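Local structure of 35 kDa hemin binding protein (Porphyromonas gingivalis, 5Y1A) at residues A[126-129]-A[130-134]; A[171-174]-A[175-178]; A[222-225]-A[226-230]; A[235-238]-A[239-242]. The protein probably binds hemin and is a cargo of the type IX secretion system with thioredoxin and immunoglobulin-like domains, tentatively assigned cysteine-type peptidase activity. All coordinates share one frame; numbering follows the deposited sequence. Where two conformers were deposited one is given.

Interaction 1: residues A[126-129]-A[130-134]; sequences APIA and IKNKI
Ile130 meets the opening turn of helix 127-138 through its CG1 branch, which lies 3.4 Å from Ala126 O. With CG1 placed beside its own backbone N (chi1 -56°), the branch runs back toward the helix start, and CD1 comes within 4.1 Å of Pro127 CA. The same carbonyl accepts an almost straight bond, Ile130 N to Ala126 O, at 3.0 Å (171°). This is the close-packed side: Ile130 is buried against Arg57, Ile58 and Ala61 of helix 51-63 and against Phe110. Lys133 lies along Phe110 and Val112 and carries its amine to Asn121 OD1 and Ser123 O. The other side is looser and more open to solvent. There Ile128 and Lys131 slant across each other, their side chains nearest at Ile128 CD1 and Lys131 CD, 4.1 Å apart. Asn132 keeps its amide close to the helix, its CG 3.3 Å from Ile128 O. Bonds from Lys131 N to Pro127 O (2.8 Å), Asn132 N to Ile128 O and Lys133 N to Ala129 O continue the i to i+4 pattern. Ala126 stands at the N-cap, and a proline directly after it, whose missing N-H costs no bond in the first turn, is common at helix starts, here on what is probably the last helix of the thioredoxin fold.

Interaction 2: residues A[171-174]-A[175-178]; sequences ADLI and GKPL
Asp172 approaches Lys176 in two ways, by its backbone and through a water. Asp172 O lies 3.3 Å from Lys176 CE, so the methylene next to the amine rests on the carbonyl. The side-chain groups do not touch, Asp172 OD2 and Lys176 NZ being 5.3 Å apart. A water spans them, donating to Asp172 OD2 at 2.8 Å and accepting from Lys176 NZ at 2.9 Å. Lys176 was modelled in two conformations, and the bridge belongs to this one, in which the chain is extended beyond CG.

Leu173 comes next and supplies the backbone anchor. Lys176 N donates to Leu173 O at 3.0 Å (159°), approaching from above the carbonyl plane, and closes a type II beta turn from Leu173 to Lys176. The leucine side chain works both ways: CD1 slants past Lys176 CD, while CB meets Leu178 CD1 at 4.1 Å. Leu173 and Leu178 are buried; Pro144 also lies against Leu173, and Val169 and Leu221 against Leu178.

Ile174 takes the second position of the turn and Gly175 the third, where phi of 102° would press any side chain against the preceding carbonyl oxygen. Ile174 itself turns outward from the turn and packs on Val169 and Ile223. The turn joins strand 161-169 to strand 179-186, which belong to different sheets. Its chemistry implies a division of labour: one backbone bond and buried leucines fix the shape, whereas the solvent-bridged charges probably add a weaker and more mobile attraction.

Interaction 3: residues A[222-225]-A[226-230]; sequences NIAA and DGSFT
Ile223 and Phe229 lie side by side and point the same way, with Ile223 CD1 3.6 Å from Phe229 CD2. The other branch, CG2, sits 3.7 Å from Gly227 CA, so the isoleucine covers both the turn and the strand beginning after it. Polar contacts hold the two arms. Ala224 N donates to Ser228 O at 3.0 Å in a nearly straight bond (173°) lying in the carbonyl plane, while Gly227 N donates to Ala224 O at 2.8 Å, from well above that carbonyl's plane. Together they define a type I turn with a G1 beta bulge, Gly227 having the positive phi (84°) usual at the bulge position, in a hairpin-like connection leading into strand 228-235. Where the next rung of a ladder would fall, a water stands between the arms, accepting from Thr230 N and 2.8 Å from Asn222 O. The turn is further braced by Asp226, whose CG takes the position between backbone N and carbonyl carbon (chi1 69°). This brings OD1 to Ser228 N at 3.0 Å, met from above the carboxylate plane, as an Asx turn. In the Ser228 conformer described, OG also donates to OD1, on its syn side. Farther out, Gly227 and Phe229 bond through their backbones to Val169 and Gly167 of strand 161-169, and Val169 packs against Ile223.

Interaction 4: residues A[235-238]-A[239-242]; sequences FKLD and GFEI
Leu237 O accepts a weak bond from Gly239 N, 2.9 Å long and bent to 144°, which closes an inverse gamma turn centred on Asp238. Gly239 follows with positive phi and swings the chain round, so that Phe240 folds back over the turn. A chi1 of 54° tucks Phe240 CG over its own backbone, and the ring then receives Leu237 CB over one face, while Leu237 CD2 touches Phe240 CZ at 4.0 Å, the two side chains crossing at about a right angle. Asp238 O meets the same ring at its edge, near the ring plane, 3.4 Å from Phe240 CD2; this oxygen is also hydrogen-bonded by Trp88 NE1, which ties the loop to the thioredoxin-like part of the chain. The loop carries the chain from strand 228-235 to strand 245-252, members of different sheets, and so passes from one sheet to the other in the beta-sandwich domain. Phe240 leans on Leu209, Met210 and Val184 of the sheet that the chain is about to enter. The other leucine branch, CD1, reaches farther along the loop to Ile242, 3.6 Å from its CA and 3.7 Å from its CB. Leu271 packs on both Leu237 and Ile242.

Overall arrangement
The four contacts come in series along the chain and sample two parts of the fold. Interaction 1 lies on helix 127-138 of the thioredoxin-like part, its centre about 31 to 35 Å from those of the other three. Interactions 2 and 3 are neighbouring loops at one end of the beta-sandwich, with centres about 9 Å apart; they touch where Ile174 CD1 comes 3.5 Å from Ala225 O. Interaction 4 begins at the other end of strand 228-235, about 13 Å from interaction 3 between nearest atoms. Interactions 2 and 4 each carry the chain between the two sheets, while interaction 3 leads from strand 207-220 into strand 228-235. All three are thus crossings between the sheets, two at one end of the sandwich and one at the far end of strand 228-235.

Interaction 1: residues A[126-129]-A[130-134]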
loop_
_atom_site.group_PDB
_atom_site.type_symbol
_atom_site.label_atom_id
_atom_site.label_comp_id
_atom_site.label_asym_id
_atom_site.label_seq_id
_atom_site.Cartn_x
_atom_site.Cartn_y
_atom_site.Cartn_z
ATOM N N ALA A 126 7.580 -19.491 17.570
ATOM C CA ALA A 126 8.162 -20.311 16.512
ATOM C C ALA A 126 7.267 -20.302 15.273
ATOM O O ALA A 126 6.059 -20.054 15.373
ATOM C CB ALA A 126 8.383 -21.757 17.007
ATOM N N PRO A 127 7.843 -20.566 14.084
ATOM C CA PRO A 127 7.023 -20.613 12.878
ATOM C C PRO A 127 5.753 -21.462 13.002
ATOM O O PRO A 127 4.713 -21.055 12.504
ATOM C CB PRO A 127 7.977 -21.212 11.834
ATOM C CG PRO A 127 9.311 -20.667 12.260
ATOM C CD PRO A 127 9.270 -20.802 13.780
ATOM N N ILE A 128 5.811 -22.614 13.679
ATOM C CA ILE A 128 4.582 -23.418 13.816
ATOM C C ILE A 128 3.495 -22.701 14.655
ATOM O O ILE A 128 2.313 -22.799 14.348
ATOM C CB ILE A 128 4.837 -24.865 14.360
ATOM C CG1 ILE A 128 3.550 -25.705 14.252
ATOM C CG2 ILE A 128 5.353 -24.839 15.806
ATOM C CD1 ILE A 128 3.088 -25.947 12.827
ATOM N N ALA A 129 3.912 -21.968 15.680
ATOM C CA ALA A 129 2.970 -21.248 16.547
ATOM C C ALA A 129 2.351 -20.102 15.749
ATOM O O ALA A 129 1.145 -19.860 15.826
ATOM C CB ALA A 129 3.670 -20.743 17.774
ATOM N N ILE A 130 3.177 -19.416 14.963
ATOM C CA ILE A 130 2.668 -18.400 14.038
ATOM C C ILE A 130 1.689 -19.018 13.034
ATOM O O ILE A 130 0.605 -18.475 12.802
ATOM C CB ILE A 130 3.811 -17.678 13.284
ATOM C CG1 ILE A 130 4.815 -17.049 14.263
ATOM C CG2 ILE A 130 3.215 -16.682 12.272
ATOM C CD1 ILE A 130 6.175 -16.703 13.596
ATOM N N LYS A 131 2.057 -20.156 12.439
ATOM C CA LYS A 131 1.162 -20.824 11.497
ATOM C C LYS A 131 -0.213 -21.114 12.128
ATOM O O LYS A 131 -1.256 -20.878 11.510
ATOM C CB LYS A 131 1.788 -22.133 11.005
ATOM C CG LYS A 131 1.071 -22.691 9.794
ATOM C CD LYS A 131 1.310 -24.160 9.619
ATOM C CE LYS A 131 0.223 -24.736 8.724
ATOM N NZ LYS A 131 0.112 -26.212 8.951
ATOM N N ASN A 132 -0.199 -21.614 13.360
ATOM C CA ASN A 132 -1.434 -21.925 14.081
ATOM C C ASN A 132 -2.311 -20.690 14.313
ATOM O O ASN A 132 -3.541 -20.760 14.154
ATOM C CB ASN A 132 -1.141 -22.631 15.403
ATOM C CG ASN A 132 -0.644 -24.095 15.215
ATOM O OD1 ASN A 132 -0.125 -24.688 16.147
ATOM N ND2 ASN A 132 -0.794 -24.643 14.023
ATOM N N LYS A 133 -1.682 -19.564 14.645
ATOM C CA LYS A 133 -2.406 -18.279 14.777
ATOM C C LYS A 133 -3.023 -17.867 13.442
ATOM O O LYS A 133 -4.191 -17.434 13.400
ATOM C CB LYS A 133 -1.477 -17.169 15.308
ATOM C CG LYS A 133 -1.398 -17.045 16.843
ATOM C CD LYS A 133 -0.519 -15.843 17.241
ATOM C CE LYS A 133 -0.684 -15.486 18.693
ATOM N NZ LYS A 133 0.050 -14.239 19.072
ATOM N N ILE A 134 -2.260 -18.017 12.351
ATOM C CA ILE A 134 -2.770 -17.719 11.005
ATOM C C ILE A 134 -3.974 -18.604 10.670
ATOM O O ILE A 134 -4.988 -18.123 10.173
ATOM C CB ILE A 134 -1.682 -17.901 9.936
ATOM C CG1 ILE A 134 -0.566 -16.850 10.128
ATOM C CG2 ILE A 134 -2.296 -17.882 8.539
ATOM C CD1 ILE A 134 0.719 -17.069 9.203
#

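Interaction 2: residues A[171-174]-A[175-178]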
loop_
_atom_site.group_PDB
_atom_site.type_symbol
_atom_site.label_atom_id
_atom_site.label_comp_id
_atom_site.label_asym_id
_atom_site.label_seq_id
_atom_site.Cartn_x
_atom_site.Cartn_y
_atom_site.Cartn_z
ATOM N N ALA A 171 -26.033 -10.699 4.336
ATOM C CA ALA A 171 -27.215 -10.037 4.923
ATOM C C ALA A 171 -27.085 -9.626 6.394
ATOM O O ALA A 171 -27.574 -8.564 6.809
ATOM C CB ALA A 171 -28.477 -10.934 4.727
ATOM N N ASP A 172 -26.427 -10.464 7.184
ATOM C CA ASP A 172 -26.326 -10.230 8.612
ATOM C C ASP A 172 -25.459 -9.011 8.953
ATOM O O ASP A 172 -25.543 -8.459 10.058
ATOM C CB ASP A 172 -25.838 -11.485 9.324
ATOM C CG ASP A 172 -24.439 -11.906 8.894
ATOM O OD1 ASP A 172 -24.262 -12.453 7.776
ATOM O OD2 ASP A 172 -23.513 -11.691 9.687
ATOM N N LEU A 173 -24.654 -8.579 7.987
ATOM C CA LEU A 173 -23.777 -7.440 8.189
ATOM C C LEU A 173 -24.375 -6.123 7.679
ATOM O O LEU A 173 -23.878 -5.035 8.011
ATOM C CB LEU A 173 -22.429 -7.725 7.518
ATOM C CG LEU A 173 -21.224 -8.088 8.398
ATOM C CD1 LEU A 173 -21.508 -9.010 9.559
ATOM C CD2 LEU A 173 -20.025 -8.582 7.558
ATOM N N ILE A 174 -25.433 -6.208 6.874
ATOM C CA ILE A 174 -25.974 -5.000 6.223
ATOM C C ILE A 174 -26.579 -4.081 7.286
ATOM O O ILE A 174 -27.443 -4.503 8.059
ATOM C CB ILE A 174 -27.018 -5.329 5.108
ATOM C CG1 ILE A 174 -26.393 -6.201 4.005
ATOM C CG2 ILE A 174 -27.617 -4.050 4.541
ATOM C CD1 ILE A 174 -27.384 -6.676 2.917
ATOM N N GLY A 175 -26.107 -2.835 7.332
ATOM C CA GLY A 175 -26.529 -1.915 8.389
ATOM C C GLY A 175 -25.542 -1.711 9.522
ATOM O O GLY A 175 -25.627 -0.710 10.251
ATOM N N LYS A 176 -24.602 -2.642 9.679
ATOM C CA LYS A 176 -23.574 -2.531 10.711
ATOM C C LYS A 176 -22.537 -1.483 10.318
ATOM O O LYS A 176 -22.337 -1.245 9.120
ATOM C CB LYS A 176 -22.918 -3.894 10.951
ATOM C CG LYS A 176 -23.841 -4.839 11.700
ATOM C CD LYS A 176 -23.197 -6.174 12.019
ATOM C CE LYS A 176 -24.206 -7.051 12.764
ATOM N NZ LYS A 176 -23.560 -8.132 13.580
ATOM N N PRO A 177 -21.891 -0.840 11.314
ATOM C CA PRO A 177 -20.851 0.145 10.967
ATOM C C PRO A 177 -19.626 -0.606 10.525
ATOM O O PRO A 177 -18.914 -1.179 11.347
ATOM C CB PRO A 177 -20.593 0.905 12.271
ATOM C CG PRO A 177 -21.145 0.087 13.344
ATOM C CD PRO A 177 -22.073 -0.952 12.778
ATOM N N LEU A 178 -19.430 -0.654 9.220
ATOM C CA LEU A 178 -18.300 -1.388 8.661
ATOM C C LEU A 178 -17.365 -0.351 8.075
ATOM O O LEU A 178 -17.813 0.658 7.523
ATOM C CB LEU A 178 -18.751 -2.351 7.566
ATOM C CG LEU A 178 -19.757 -3.426 8.035
ATOM C CD1 LEU A 178 -20.209 -4.287 6.843
ATOM C CD2 LEU A 178 -19.125 -4.299 9.065
HETATM O O HOH W 1 -23.574 -10.730 12.271
#

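Interaction 3: residues A[222-225]-A[226-230]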
loop_
_atom_site.group_PDB
_atom_site.type_symbol
_atom_site.label_atom_id
_atom_site.label_comp_id
_atom_site.label_asym_id
_atom_site.label_seq_id
_atom_site.Cartn_x
_atom_site.Cartn_y
_atom_site.Cartn_z
ATOM N N ASN A 222 -20.524 2.501 2.771
ATOM C CA ASN A 222 -21.917 2.654 2.405
ATOM C C ASN A 222 -22.416 1.375 1.766
ATOM O O ASN A 222 -22.105 1.107 0.601
ATOM C CB ASN A 222 -22.075 3.822 1.432
ATOM C CG ASN A 222 -21.919 5.175 2.111
ATOM O OD1 ASN A 222 -21.123 6.012 1.679
ATOM N ND2 ASN A 222 -22.670 5.390 3.187
ATOM N N ILE A 223 -23.175 0.585 2.525
ATOM C CA ILE A 223 -23.611 -0.736 2.075
ATOM C C ILE A 223 -25.040 -0.619 1.528
ATOM O O ILE A 223 -25.940 -0.174 2.254
ATOM C CB ILE A 223 -23.558 -1.772 3.253
ATOM C CG1 ILE A 223 -22.128 -1.902 3.840
ATOM C CG2 ILE A 223 -24.122 -3.149 2.834
ATOM C CD1 ILE A 223 -21.052 -2.470 2.864
ATOM N N ALA A 224 -25.227 -0.978 0.259
ATOM C CA ALA A 224 -26.562 -0.981 -0.367
ATOM C C ALA A 224 -27.420 -2.179 0.104
ATOM O O ALA A 224 -26.931 -3.106 0.756
ATOM C CB ALA A 224 -26.441 -0.969 -1.881
ATOM N N ALA A 225 -28.708 -2.145 -0.235
ATOM C CA ALA A 225 -29.640 -3.220 0.113
ATOM C C ALA A 225 -29.195 -4.602 -0.343
ATOM O O ALA A 225 -29.465 -5.588 0.347
ATOM C CB ALA A 225 -31.031 -2.907 -0.464
ATOM N N ASP A 226 -28.556 -4.700 -1.509
ATOM C CA ASP A 226 -28.007 -5.984 -1.957
ATOM C C ASP A 226 -26.665 -6.371 -1.304
ATOM O O ASP A 226 -26.059 -7.401 -1.657
ATOM C CB ASP A 226 -27.920 -6.054 -3.485
ATOM C CG ASP A 226 -26.867 -5.105 -4.064
ATOM O OD1 ASP A 226 -26.261 -4.304 -3.296
ATOM O OD2 ASP A 226 -26.640 -5.175 -5.290
ATOM N N GLY A 227 -26.223 -5.559 -0.344
ATOM C CA GLY A 227 -24.933 -5.769 0.317
ATOM C C GLY A 227 -23.692 -5.206 -0.374
ATOM O O GLY A 227 -22.586 -5.385 0.122
ATOM N N SER A 228 -23.864 -4.535 -1.511
ATOM C CA SER A 228 -22.706 -4.134 -2.319
ATOM C C SER A 228 -22.168 -2.789 -1.857
ATOM O O SER A 228 -22.886 -2.011 -1.229
ATOM C CB SER A 228 -23.067 -4.062 -3.810
ATOM O OG SER A 228 -24.062 -3.084 -4.043
ATOM N N PHE A 229 -20.906 -2.524 -2.194
ATOM C CA PHE A 229 -20.269 -1.218 -1.951
ATOM C C PHE A 229 -19.182 -0.948 -2.991
ATOM O O PHE A 229 -18.635 -1.873 -3.590
ATOM C CB PHE A 229 -19.660 -1.145 -0.554
ATOM C CG PHE A 229 -18.508 -2.122 -0.336
ATOM C CD1 PHE A 229 -17.200 -1.769 -0.695
ATOM C CD2 PHE A 229 -18.740 -3.390 0.230
ATOM C CE1 PHE A 229 -16.127 -2.658 -0.487
ATOM C CE2 PHE A 229 -17.692 -4.279 0.446
ATOM C CZ PHE A 229 -16.372 -3.915 0.068
ATOM N N THR A 230 -18.868 0.336 -3.162
ATOM C CA THR A 230 -17.795 0.784 -4.046
ATOM C C THR A 230 -17.132 1.992 -3.407
ATOM O O THR A 230 -17.828 2.923 -2.993
ATOM C CB THR A 230 -18.312 1.205 -5.449
ATOM O OG1 THR A 230 -18.987 0.110 -6.073
ATOM C CG2 THR A 230 -17.142 1.617 -6.355
HETATM O O HOH W 2 -20.643 2.230 -1.547
HETATM O O HOH W 3 -23.429 1.048 -1.912
#

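Interaction 4: residues A[235-238]-A[239-242]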
loop_
_atom_site.group_PDB
_atom_site.type_symbol
_atom_site.label_atom_id
_atom_site.label_comp_id
_atom_site.label_asym_id
_atom_site.label_seq_id
_atom_site.Cartn_x
_atom_site.Cartn_y
_atom_site.Cartn_z
ATOM N N PHE A 235 -4.690 8.789 -5.733
ATOM C CA PHE A 235 -3.583 9.212 -4.855
ATOM C C PHE A 235 -2.229 9.261 -5.572
ATOM O O PHE A 235 -1.906 8.375 -6.357
ATOM C CB PHE A 235 -3.475 8.231 -3.654
ATOM C CG PHE A 235 -3.334 6.764 -4.068
ATOM C CD1 PHE A 235 -2.081 6.145 -4.102
ATOM C CD2 PHE A 235 -4.463 6.013 -4.424
ATOM C CE1 PHE A 235 -1.938 4.812 -4.516
ATOM C CE2 PHE A 235 -4.344 4.667 -4.840
ATOM C CZ PHE A 235 -3.084 4.058 -4.885
ATOM N N LYS A 236 -1.442 10.291 -5.267
ATOM C CA LYS A 236 -0.037 10.387 -5.682
ATOM C C LYS A 236 0.850 9.642 -4.676
ATOM O O LYS A 236 0.735 9.874 -3.470
ATOM C CB LYS A 236 0.369 11.862 -5.705
ATOM C CG LYS A 236 1.859 12.156 -5.928
ATOM C CD LYS A 236 2.124 13.674 -6.078
ATOM C CE LYS A 236 0.947 14.407 -6.744
ATOM N NZ LYS A 236 1.244 15.762 -7.341
ATOM N N LEU A 237 1.747 8.783 -5.148
ATOM C CA LEU A 237 2.651 8.073 -4.213
ATOM C C LEU A 237 3.450 9.099 -3.391
ATOM O O LEU A 237 3.959 10.076 -3.943
ATOM C CB LEU A 237 3.595 7.119 -4.925
ATOM C CG LEU A 237 2.941 5.950 -5.687
ATOM C CD1 LEU A 237 4.027 5.015 -6.218
ATOM C CD2 LEU A 237 1.985 5.157 -4.801
ATOM N N ASP A 238 3.498 8.877 -2.078
ATOM C CA ASP A 238 4.134 9.773 -1.108
ATOM C C ASP A 238 5.671 9.649 -1.126
ATOM O O ASP A 238 6.284 9.251 -0.135
ATOM C CB ASP A 238 3.614 9.445 0.298
ATOM C CG ASP A 238 2.284 10.130 0.648
ATOM O OD1 ASP A 238 1.794 10.987 -0.143
ATOM O OD2 ASP A 238 1.748 9.829 1.759
ATOM N N GLY A 239 6.313 9.959 -2.246
ATOM C CA GLY A 239 7.769 10.073 -2.234
ATOM C C GLY A 239 8.524 8.764 -2.156
ATOM O O GLY A 239 9.582 8.663 -1.528
ATOM N N PHE A 240 7.954 7.738 -2.778
ATOM C CA PHE A 240 8.667 6.504 -2.981
ATOM C C PHE A 240 8.340 6.003 -4.360
ATOM O O PHE A 240 7.335 6.428 -4.976
ATOM C CB PHE A 240 8.314 5.447 -1.907
ATOM C CG PHE A 240 6.835 5.176 -1.759
ATOM C CD1 PHE A 240 6.228 4.116 -2.414
ATOM C CD2 PHE A 240 6.059 5.971 -0.912
ATOM C CE1 PHE A 240 4.850 3.855 -2.238
ATOM C CE2 PHE A 240 4.703 5.706 -0.718
ATOM C CZ PHE A 240 4.097 4.672 -1.387
ATOM N N GLU A 241 9.174 5.089 -4.842
ATOM C CA GLU A 241 9.043 4.593 -6.204
ATOM C C GLU A 241 7.933 3.584 -6.307
ATOM O O GLU A 241 7.686 2.845 -5.358
ATOM C CB GLU A 241 10.355 3.962 -6.664
ATOM C CG GLU A 241 11.515 4.975 -6.765
ATOM C CD GLU A 241 12.734 4.413 -7.481
ATOM O OE1 GLU A 241 13.212 5.091 -8.429
ATOM O OE2 GLU A 241 13.205 3.306 -7.109
ATOM N N ILE A 242 7.292 3.507 -7.477
ATOM C CA ILE A 242 6.189 2.551 -7.670
ATOM C C ILE A 242 6.643 1.079 -7.775
ATOM O O ILE A 242 5.868 0.165 -7.493
ATOM C CB ILE A 242 5.331 2.919 -8.909
ATOM C CG1 ILE A 242 4.025 2.126 -8.909
ATOM C CG2 ILE A 242 6.132 2.730 -10.233
ATOM C CD1 ILE A 242 2.922 2.755 -9.765
#